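Local coordinates for translocator protein BipD (Burkholderia pseudomallei, PDB 3NFT), which is required for invasion of epithelial cells and survival within host cells, and probably regulates secretion of the effectors BipB and BipC by the type III secretion system, at residues E53-R58 against R71-V77; M231-L235 against W250-F254. Numbering follows the deposited sequence.

Interaction 1 of 2, residues E53-R58 against R71-V77; sequences EFASLR and RRANLTV
The beta-hairpin connection between the N-terminal helices 41-56 and 76-103 is closed by one antiparallel, hydrogen-bonded pair, Arg58 with Arg71 (CA-CA 4.9 Å). This fastens the two ends of the link together. Residues 53-55 lie late in helix 41-56; Leu57 and Arg58 turn extended. Arg58 N donates to Arg71 O (3.0 Å), and Arg71 N to Arg58 O (2.7 Å). Residues 71-74 are extended and lead into helix 76-103. Glu53 (chi1 t, chi2 p) reaches across, and its OE2 accepts from Asn74 N at 2.8 Å. Glu53 OE2 also forms a salt bridge with Arg71 NH1 at 3.1 Å. Arg71 holds chi1 to chi3 at t and bends at chi4 (-80°). Ser56 (chi1 p) turns OG back to Glu53 O, 2.8 Å. Leu57 (chi1 t, chi2 144°, between wells) lays CD1 3.9 Å from Ala73 CB and packs on Met158 of helix 121-160. Asn74 (chi1 t, chi2 -1°) caps helix 76-103: its OD1 accepts from Thr76 N at 3.1 Å and from Thr76 OG1 at 2.8 Å.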
loop_
_atom_site.group_PDB
_atom_site.type_symbol
_atom_site.label_atom_id
_atom_site.label_comp_id
_atom_site.label_asym_id
_atom_site.label_seq_id
_atom_site.Cartn_x
_atom_site.Cartn_y
_atom_site.Cartn_z
ATOM N N GLU A 53 32.211 -15.939 18.266
ATOM C CA GLU A 53 33.634 -15.659 18.124
ATOM C C GLU A 53 34.044 -14.503 19.017
ATOM O O GLU A 53 35.055 -14.563 19.707
ATOM C CB GLU A 53 33.989 -15.336 16.680
ATOM C CG GLU A 53 35.472 -15.333 16.412
ATOM C CD GLU A 53 36.147 -16.682 16.532
ATOM O OE1 GLU A 53 35.421 -17.712 16.430
ATOM O OE2 GLU A 53 37.374 -16.754 16.751
ATOM N N PHE A 54 33.235 -13.451 18.996
ATOM C CA PHE A 54 33.483 -12.275 19.843
ATOM C C PHE A 54 33.462 -12.656 21.311
ATOM O O PHE A 54 34.306 -12.253 22.118
ATOM C CB PHE A 54 32.425 -11.233 19.525
ATOM C CG PHE A 54 32.663 -9.876 20.154
ATOM C CD1 PHE A 54 33.299 -8.869 19.422
ATOM C CD2 PHE A 54 32.209 -9.594 21.429
ATOM C CE1 PHE A 54 33.480 -7.616 19.964
ATOM C CE2 PHE A 54 32.422 -8.332 21.979
ATOM C CZ PHE A 54 33.057 -7.343 21.215
ATOM N N ALA A 55 32.463 -13.431 21.690
ATOM C CA ALA A 55 32.315 -13.862 23.071
ATOM C C ALA A 55 33.515 -14.666 23.548
ATOM O O ALA A 55 33.902 -14.590 24.731
ATOM C CB ALA A 55 31.027 -14.715 23.227
ATOM N N SER A 56 34.088 -15.454 22.638
ATOM C CA SER A 56 35.210 -16.333 22.964
ATOM C C SER A 56 36.532 -15.597 23.201
ATOM O O SER A 56 37.464 -16.146 23.776
ATOM C CB SER A 56 35.383 -17.393 21.880
ATOM O OG SER A 56 36.085 -16.907 20.763
ATOM N N LEU A 57 36.636 -14.359 22.714
ATOM C CA LEU A 57 37.861 -13.613 22.901
ATOM C C LEU A 57 38.152 -13.436 24.400
ATOM O O LEU A 57 37.235 -13.163 25.178
ATOM C CB LEU A 57 37.772 -12.283 22.148
ATOM C CG LEU A 57 39.076 -11.530 21.970
ATOM C CD1 LEU A 57 39.116 -10.852 20.653
ATOM C CD2 LEU A 57 39.204 -10.541 23.137
ATOM N N ARG A 58 39.406 -13.642 24.787
ATOM C CA ARG A 58 39.848 -13.478 26.156
ATOM C C ARG A 58 41.218 -12.910 26.221
ATOM O O ARG A 58 42.095 -13.316 25.461
ATOM C CB ARG A 58 39.905 -14.832 26.840
ATOM C CG ARG A 58 38.589 -15.339 27.085
ATOM C CD ARG A 58 38.685 -16.417 28.020
ATOM N NE ARG A 58 37.378 -16.883 28.383
ATOM C CZ ARG A 58 37.215 -17.885 29.241
ATOM N NH1 ARG A 58 38.284 -18.415 29.829
ATOM N NH2 ARG A 58 36.001 -18.274 29.560
ATOM N N ARG A 71 42.878 -15.563 24.176
ATOM C CA ARG A 71 42.356 -16.116 22.937
ATOM C C ARG A 71 41.981 -14.956 22.030
ATOM O O ARG A 71 41.268 -14.054 22.460
ATOM C CB ARG A 71 41.126 -16.992 23.174
ATOM C CG ARG A 71 40.605 -17.594 21.881
ATOM C CD ARG A 71 39.386 -18.480 22.057
ATOM N NE ARG A 71 39.216 -19.361 20.904
ATOM C CZ ARG A 71 38.679 -19.037 19.733
ATOM N NH1 ARG A 71 38.247 -17.809 19.478
ATOM N NH2 ARG A 71 38.591 -19.970 18.783
ATOM N N ARG A 72 42.520 -14.965 20.817
ATOM C CA ARG A 72 42.236 -13.962 19.790
ATOM C C ARG A 72 41.122 -14.452 18.870
ATOM O O ARG A 72 40.813 -15.649 18.828
ATOM C CB ARG A 72 43.509 -13.648 19.025
ATOM C CG ARG A 72 44.547 -12.961 19.950
ATOM C CD ARG A 72 45.896 -12.980 19.409
ATOM N NE ARG A 72 46.964 -12.791 20.410
ATOM C CZ ARG A 72 47.901 -11.853 20.408
ATOM N NH1 ARG A 72 47.972 -10.935 19.441
ATOM N NH2 ARG A 72 48.801 -11.850 21.388
ATOM N N ALA A 73 40.551 -13.525 18.103
ATOM C CA ALA A 73 39.422 -13.780 17.253
ATOM C C ALA A 73 39.830 -14.147 15.832
ATOM O O ALA A 73 40.655 -13.469 15.222
ATOM C CB ALA A 73 38.496 -12.508 17.221
ATOM N N ASN A 74 39.175 -15.156 15.261
ATOM C CA ASN A 74 39.230 -15.472 13.838
ATOM C C ASN A 74 38.279 -14.506 13.166
ATOM O O ASN A 74 37.062 -14.668 13.184
ATOM C CB ASN A 74 38.828 -16.947 13.585
ATOM C CG ASN A 74 38.765 -17.303 12.129
ATOM O OD1 ASN A 74 39.004 -16.460 11.262
ATOM N ND2 ASN A 74 38.426 -18.592 11.829
ATOM N N LEU A 75 38.838 -13.446 12.596
ATOM C CA LEU A 75 37.980 -12.374 12.082
ATOM C C LEU A 75 37.197 -12.779 10.823
ATOM O O LEU A 75 36.237 -12.107 10.436
ATOM C CB LEU A 75 38.805 -11.108 11.809
ATOM C CG LEU A 75 39.568 -10.549 12.987
ATOM C CD1 LEU A 75 40.516 -9.419 12.504
ATOM C CD2 LEU A 75 38.597 -10.034 14.059
ATOM N N THR A 76 37.627 -13.850 10.163
ATOM C CA THR A 76 36.924 -14.287 8.965
ATOM C C THR A 76 35.472 -14.694 9.259
ATOM O O THR A 76 34.649 -14.702 8.338
ATOM C CB THR A 76 37.620 -15.452 8.250
ATOM O OG1 THR A 76 37.455 -16.685 8.984
ATOM C CG2 THR A 76 39.130 -15.137 8.053
ATOM N N VAL A 77 35.168 -15.088 10.496
ATOM C CA VAL A 77 33.791 -15.391 10.839
ATOM C C VAL A 77 32.890 -14.170 10.649
ATOM O O VAL A 77 31.725 -14.250 10.262
ATOM C CB VAL A 77 33.736 -15.922 12.299
ATOM C CG1 VAL A 77 32.330 -16.341 12.695
ATOM C CG2 VAL A 77 34.754 -17.087 12.493
HETATM O O HOH W 1 40.529 -17.989 17.507
#

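Interaction 2 of 2, residues M231-L235 against W250-F254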
loop_
_atom_site.group_PDB
_atom_site.type_symbol
_atom_site.label_atom_id
_atom_site.label_comp_id
_atom_site.label_asym_id
_atom_site.label_seq_id
_atom_site.Cartn_x
_atom_site.Cartn_y
_atom_site.Cartn_z
ATOM N N MET A 231 36.668 1.855 27.377
ATOM C CA MET A 231 37.790 0.912 27.276
ATOM C C MET A 231 39.132 1.652 27.179
ATOM O O MET A 231 40.068 1.373 27.913
ATOM C CB MET A 231 37.596 0.020 26.052
ATOM C CG MET A 231 36.540 -1.044 26.185
ATOM S SD MET A 231 36.360 -1.849 24.573
ATOM C CE MET A 231 35.923 -3.491 25.023
ATOM N N ARG A 232 39.185 2.627 26.286
ATOM C CA ARG A 232 40.397 3.446 26.137
ATOM C C ARG A 232 40.803 4.121 27.454
ATOM O O ARG A 232 41.978 4.080 27.873
ATOM C CB ARG A 232 40.200 4.514 25.054
ATOM C CG ARG A 232 41.464 5.218 24.619
ATOM C CD ARG A 232 41.125 6.506 23.849
ATOM N NE ARG A 232 40.352 7.397 24.716
ATOM C CZ ARG A 232 39.475 8.319 24.314
ATOM N NH1 ARG A 232 39.216 8.510 23.023
ATOM N NH2 ARG A 232 38.817 9.024 25.229
ATOM N N ASP A 233 39.837 4.759 28.106
ATOM C CA ASP A 233 40.124 5.507 29.338
ATOM C C ASP A 233 40.448 4.632 30.545
ATOM O O ASP A 233 40.974 5.132 31.550
ATOM C CB ASP A 233 38.948 6.400 29.706
ATOM C CG ASP A 233 38.734 7.523 28.737
ATOM O OD1 ASP A 233 37.639 8.121 28.836
ATOM O OD2 ASP A 233 39.618 7.824 27.881
ATOM N N SER A 234 40.196 3.325 30.448
ATOM C CA SER A 234 40.530 2.405 31.530
ATOM C C SER A 234 42.019 2.077 31.612
ATOM O O SER A 234 42.476 1.527 32.610
ATOM C CB SER A 234 39.738 1.092 31.409
ATOM O OG SER A 234 40.228 0.284 30.339
ATOM N N LEU A 235 42.751 2.341 30.533
ATOM C CA LEU A 235 44.105 1.820 30.378
ATOM C C LEU A 235 45.136 2.663 31.116
ATOM O O LEU A 235 45.036 3.906 31.152
ATOM C CB LEU A 235 44.482 1.763 28.920
ATOM C CG LEU A 235 43.782 0.627 28.176
ATOM C CD1 LEU A 235 43.673 0.959 26.711
ATOM C CD2 LEU A 235 44.529 -0.720 28.477
ATOM N N TRP A 250 41.245 -4.591 36.386
ATOM C CA TRP A 250 41.203 -3.871 35.128
ATOM C C TRP A 250 40.543 -4.730 34.028
ATOM O O TRP A 250 39.681 -4.279 33.286
ATOM C CB TRP A 250 42.611 -3.408 34.695
ATOM C CG TRP A 250 42.560 -2.959 33.266
ATOM C CD1 TRP A 250 42.067 -1.771 32.789
ATOM C CD2 TRP A 250 42.851 -3.759 32.105
ATOM N NE1 TRP A 250 42.107 -1.764 31.420
ATOM C CE2 TRP A 250 42.575 -2.970 30.971
ATOM C CE3 TRP A 250 43.364 -5.041 31.928
ATOM C CZ2 TRP A 250 42.754 -3.446 29.670
ATOM C CZ3 TRP A 250 43.552 -5.511 30.643
ATOM C CH2 TRP A 250 43.243 -4.726 29.533
ATOM N N ASN A 251 40.953 -5.992 33.954
ATOM C CA ASN A 251 40.441 -6.928 32.942
ATOM C C ASN A 251 38.937 -7.079 33.099
ATOM O O ASN A 251 38.198 -7.111 32.135
ATOM C CB ASN A 251 41.149 -8.276 33.102
ATOM C CG ASN A 251 40.947 -9.221 31.936
ATOM O OD1 ASN A 251 40.477 -8.835 30.859
ATOM N ND2 ASN A 251 41.361 -10.470 32.134
ATOM N N THR A 252 38.476 -7.135 34.347
ATOM C CA THR A 252 37.049 -7.258 34.597
ATOM C C THR A 252 36.294 -6.032 34.091
ATOM O O THR A 252 35.240 -6.151 33.472
ATOM C CB THR A 252 36.769 -7.531 36.077
ATOM O OG1 THR A 252 37.350 -8.806 36.421
ATOM C CG2 THR A 252 35.267 -7.525 36.379
ATOM N N ALA A 253 36.829 -4.842 34.352
ATOM C CA ALA A 253 36.186 -3.646 33.839
ATOM C C ALA A 253 36.172 -3.627 32.320
ATOM O O ALA A 253 35.170 -3.273 31.707
ATOM C CB ALA A 253 36.874 -2.404 34.379
ATOM N N PHE A 254 37.292 -4.011 31.730
ATOM C CA PHE A 254 37.426 -4.028 30.271
ATOM C C PHE A 254 36.410 -4.975 29.659
ATOM O O PHE A 254 35.711 -4.638 28.697
ATOM C CB PHE A 254 38.858 -4.428 29.896
ATOM C CG PHE A 254 39.244 -4.064 28.502
ATOM C CD1 PHE A 254 39.719 -2.783 28.213
ATOM C CD2 PHE A 254 39.145 -4.987 27.504
ATOM C CE1 PHE A 254 40.104 -2.430 26.924
ATOM C CE2 PHE A 254 39.520 -4.642 26.184
ATOM C CZ PHE A 254 40.003 -3.359 25.912
#
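This is a helix-to-helix packing contact. Residues 231-235, where helix 226-233 gives way to a turn, lie against 250-254 of the long C-terminal helix 244-295. The latter segment lies in a predicted coiled coil. It is helical throughout, and Phe254 N bonds back to Trp250 O at 2.9 Å. Trp250 comes first. Its CA-to-CB bond points toward 231-235, and with chi1 at t the indole NE1 of Trp250 donates to Ser234 OG at 3.0 Å. Ser234 (chi1 p) also uses its OG as a donor, to Met231 O at 2.7 Å. The hydroxyl thus links the Met231 carbonyl to the tryptophan. Trp250 CZ2 lies 3.5 Å from Leu235 CD2. Leu235 also packs on Ile180 and Ile184 of helix 177-189, and Trp250 meets Trp242 with the ring planes at about 45°. One turn after Trp250 comes Phe254, also with chi1 at t, and its ring reaches Met231. The CA atoms of Met231 and Phe254 are 5.8 Å apart, the closest such pair here. Met231 CG sits over one face of the Phe254 ring, 4.2 Å from the centroid, in a CH-pi contact. Met231 SD is 4.6 Å from that centroid, in an oblique Met-aromatic contact. The ring edge faces Ser234, with Phe254 CD1 3.8 Å from Ser234 OG. At another point of the ring, Phe254 CE1 packs 3.6 Å from Met231 CB.

The two contacts come in series along the chain, and interaction 1 closes before interaction 2 opens. Their centres are 19 Å apart, and their nearest atoms about 6 Å apart without touching. Helix 244-295 links them. It supplies residues 250-254 to interaction 2. Further along, its Lys258 bonds to Phe54 O in interaction 1, and Met231 of interaction 2 touches the same lysine. Interaction 1 is a surface contact that probably belongs to the N-terminal domain, the intramolecular chaperone that prevents premature oligomerization. Interaction 2 is buried and holds the 226-233 helix to the coiled-coil helix. Both parts of the chain thus pack against helix 244-295.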